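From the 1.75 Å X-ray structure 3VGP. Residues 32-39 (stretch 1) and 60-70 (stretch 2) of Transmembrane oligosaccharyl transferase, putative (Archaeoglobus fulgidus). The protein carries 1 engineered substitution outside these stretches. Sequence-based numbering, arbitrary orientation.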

# COMPACT_ATOMS: atom_id res chain seq x y z
N GLU A 32 -11.88 7.56 -5.23
CA GLU A 32 -11.25 7.21 -6.50
C GLU A 32 -11.02 5.70 -6.46
O GLU A 32 -11.25 5.00 -7.44
CB GLU A 32 -9.93 7.96 -6.69
CG GLU A 32 -10.11 9.46 -6.85
CD GLU A 32 -8.88 10.12 -7.43
OE1 GLU A 32 -8.45 9.71 -8.53
OE2 GLU A 32 -8.34 11.06 -6.81
N TYR A 33 -10.55 5.22 -5.31
CA TYR A 33 -10.37 3.79 -5.08
C TYR A 33 -10.24 3.55 -3.59
O TYR A 33 -9.86 4.44 -2.83
CB TYR A 33 -9.20 3.19 -5.88
CG TYR A 33 -7.82 3.75 -5.66
CD1 TYR A 33 -7.36 4.85 -6.39
CD2 TYR A 33 -6.94 3.14 -4.76
CE1 TYR A 33 -6.05 5.32 -6.24
CE2 TYR A 33 -5.63 3.60 -4.61
CZ TYR A 33 -5.20 4.69 -5.35
OH TYR A 33 -3.91 5.14 -5.20
N SER A 34 -10.57 2.34 -3.16
CA SER A 34 -10.59 1.99 -1.75
C SER A 34 -9.35 1.36 -1.13
O SER A 34 -9.11 1.53 0.06
CB SER A 34 -11.77 1.06 -1.47
OG SER A 34 -12.99 1.67 -1.82
N VAL A 35 -8.59 0.63 -1.93
CA VAL A 35 -7.42 -0.05 -1.41
C VAL A 35 -6.11 0.40 -2.04
O VAL A 35 -5.99 0.45 -3.26
CB VAL A 35 -7.56 -1.58 -1.62
CG1 VAL A 35 -6.33 -2.30 -1.05
CG2 VAL A 35 -8.84 -2.08 -0.97
N MSE A 36 -5.15 0.74 -1.19
CA MSE A 36 -3.84 1.13 -1.67
C MSE A 36 -2.84 0.03 -1.34
O MSE A 36 -2.61 -0.28 -0.17
CB MSE A 36 -3.36 2.42 -1.03
CG MSE A 36 -1.94 2.74 -1.42
SE MSE A 36 -1.38 4.37 -0.65
CE MSE A 36 -2.25 5.57 -1.86
N SER A 37 -2.25 -0.55 -2.37
CA SER A 37 -1.29 -1.63 -2.18
C SER A 37 -0.30 -1.60 -3.34
O SER A 37 -0.51 -0.88 -4.32
CB SER A 37 -2.02 -2.97 -2.14
OG SER A 37 -1.16 -4.02 -1.73
N TRP A 38 0.76 -2.39 -3.23
CA TRP A 38 1.77 -2.47 -4.27
C TRP A 38 1.39 -3.65 -5.15
O TRP A 38 1.56 -4.81 -4.77
CB TRP A 38 3.16 -2.69 -3.68
CG TRP A 38 4.25 -2.62 -4.71
CD1 TRP A 38 5.09 -3.62 -5.09
CD2 TRP A 38 4.61 -1.47 -5.49
NE1 TRP A 38 5.95 -3.18 -6.06
CE2 TRP A 38 5.68 -1.86 -6.32
CE3 TRP A 38 4.13 -0.16 -5.57
CZ2 TRP A 38 6.28 -0.98 -7.23
CZ3 TRP A 38 4.72 0.71 -6.47
CH2 TRP A 38 5.79 0.30 -7.28
N TRP A 39 0.88 -3.34 -6.33
CA TRP A 39 0.43 -4.36 -7.26
C TRP A 39 1.38 -4.75 -8.37
O TRP A 39 2.20 -3.96 -8.83
CB TRP A 39 -0.87 -3.93 -7.94
CG TRP A 39 -2.07 -3.89 -7.06
CD1 TRP A 39 -2.52 -2.84 -6.33
CD2 TRP A 39 -2.98 -4.97 -6.84
NE1 TRP A 39 -3.67 -3.19 -5.66
CE2 TRP A 39 -3.98 -4.49 -5.96
CE3 TRP A 39 -3.06 -6.29 -7.30
CZ2 TRP A 39 -5.04 -5.29 -5.53
CZ3 TRP A 39 -4.12 -7.08 -6.87
CH2 TRP A 39 -5.09 -6.58 -5.99
N ALA A 60 -0.77 5.01 -12.39
CA ALA A 60 -1.12 6.04 -11.42
C ALA A 60 -1.20 5.41 -10.03
O ALA A 60 -0.75 6.00 -9.04
CB ALA A 60 -2.46 6.69 -11.79
N GLY A 61 -1.77 4.22 -9.95
CA GLY A 61 -1.88 3.53 -8.68
C GLY A 61 -0.52 3.17 -8.13
O GLY A 61 -0.29 3.23 -6.91
N ALA A 62 0.41 2.81 -9.01
CA ALA A 62 1.76 2.44 -8.60
C ALA A 62 2.50 3.66 -8.06
O ALA A 62 3.16 3.59 -7.02
CB ALA A 62 2.53 1.84 -9.78
N VAL A 63 2.38 4.78 -8.76
CA VAL A 63 3.04 6.00 -8.32
C VAL A 63 2.44 6.45 -6.99
O VAL A 63 3.17 6.87 -6.10
CB VAL A 63 2.89 7.12 -9.36
CG1 VAL A 63 3.45 8.43 -8.80
CG2 VAL A 63 3.65 6.74 -10.63
N ASP A 64 1.12 6.36 -6.87
CA ASP A 64 0.46 6.73 -5.62
C ASP A 64 1.05 5.92 -4.47
O ASP A 64 1.45 6.46 -3.44
CB ASP A 64 -1.05 6.44 -5.65
CG ASP A 64 -1.84 7.41 -6.50
OD1 ASP A 64 -1.30 8.48 -6.88
OD2 ASP A 64 -3.02 7.11 -6.78
N ALA A 65 1.07 4.60 -4.63
CA ALA A 65 1.57 3.72 -3.59
C ALA A 65 3.05 3.95 -3.27
O ALA A 65 3.44 3.95 -2.11
CB ALA A 65 1.33 2.26 -3.97
N ALA A 66 3.86 4.16 -4.30
CA ALA A 66 5.28 4.39 -4.08
C ALA A 66 5.53 5.71 -3.33
O ALA A 66 6.32 5.76 -2.40
CB ALA A 66 6.02 4.39 -5.43
N LYS A 67 4.84 6.77 -3.74
CA LYS A 67 5.00 8.06 -3.07
C LYS A 67 4.54 7.96 -1.62
O LYS A 67 5.13 8.55 -0.71
CB LYS A 67 4.19 9.14 -3.79
CG LYS A 67 4.72 9.52 -5.16
CD LYS A 67 6.03 10.29 -5.08
CE LYS A 67 6.44 10.80 -6.46
NZ LYS A 67 7.73 11.55 -6.43
N PHE A 68 3.48 7.19 -1.40
CA PHE A 68 2.92 7.01 -0.07
C PHE A 68 3.88 6.22 0.81
O PHE A 68 4.22 6.66 1.91
CB PHE A 68 1.58 6.27 -0.18
CG PHE A 68 0.97 5.91 1.15
CD1 PHE A 68 0.07 6.75 1.77
CD2 PHE A 68 1.31 4.71 1.78
CE1 PHE A 68 -0.50 6.42 3.00
CE2 PHE A 68 0.75 4.36 3.00
CZ PHE A 68 -0.15 5.22 3.61
N PHE A 69 4.32 5.07 0.33
CA PHE A 69 5.21 4.22 1.11
C PHE A 69 6.57 4.84 1.40
O PHE A 69 7.10 4.66 2.49
CB PHE A 69 5.39 2.85 0.42
CG PHE A 69 4.17 1.96 0.52
CD1 PHE A 69 3.48 1.84 1.73
CD2 PHE A 69 3.73 1.22 -0.58
CE1 PHE A 69 2.37 0.99 1.84
CE2 PHE A 69 2.63 0.38 -0.49
CZ PHE A 69 1.94 0.26 0.72
N THR A 70 7.12 5.59 0.44
CA THR A 70 8.43 6.21 0.63
C THR A 70 8.39 7.56 1.35
O THR A 70 9.45 8.15 1.60
CB THR A 70 9.17 6.38 -0.71
OG1 THR A 70 8.39 7.17 -1.62
CG2 THR A 70 9.43 5.02 -1.34
O HOH W 1 -2.28 2.61 -5.06

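What lies at the apolar centre of the contact? Ala65 does: its CA-to-CB bond points toward the other stretch, and its side chain is a single methyl group. Ala65 CA is 6.2 Å from Ser37 CA and equally far from Trp38 CA, the closest approach of the two backbones by CA. At this spacing the methyl meets three consecutive residues: Ala65 CB is 3.7 Å from Ser37 O, 4.2 Å from Met36 CG and 4.0 Å from Trp38 CE3. Ser37 takes part through its backbone, since its own CB points away from the helix.

How does Trp38 reach the helix when its CA-to-CB bond points sideways? With chi1 in the t well, the far end of the indole comes nearer to the helix than its starting direction suggests. There it packs against small residues one turn apart: Trp38 CZ3 is 4.1 Å from Ala62 CB and 4.0 Å from Ala66 CB. The ring edge also approaches the backbone, with Trp38 CZ3 3.3 Å from Ala62 O. Farther along the helix, Phe69 presents its own edge to the backbone of Trp38, with Phe69 CE2 4.3 Å from Trp38 N.

What does the selenomethionine at position 36 do? Its side chain is extended through chi1 and chi2, both t, and this carries the selenium to the ring of Phe68. Met36 SE lies over one face of that ring, 3.7 Å from the centroid and 27° off the normal, so the chalcogen sits against the aromatic π surface; its closest ring atom is Phe68 CG, at 3.3 Å from SE. The terminal methyl turns at chi3, near -79°, and Met36 CE comes within 4.1 Å of Asp64 CB, bringing the apolar packing up to the acidic side chain.

Where does the packing give way to polar contacts? It does so at Tyr33, whose hydroxyl donates a hydrogen bond to the carboxylate of Asp64, Tyr33 OH to Asp64 OD2 being 2.7 Å. The acceptor lies at the ring edge, near the ring plane, and both residues are buried, so the bond pairs two polar groups away from bulk solvent. A water adds a second link: it donates to both Tyr33 OH and Gly61 O, the water O being 3.0 Å from Tyr33 OH and 2.8 Å from Gly61 O, tying the same hydroxyl to the helix backbone.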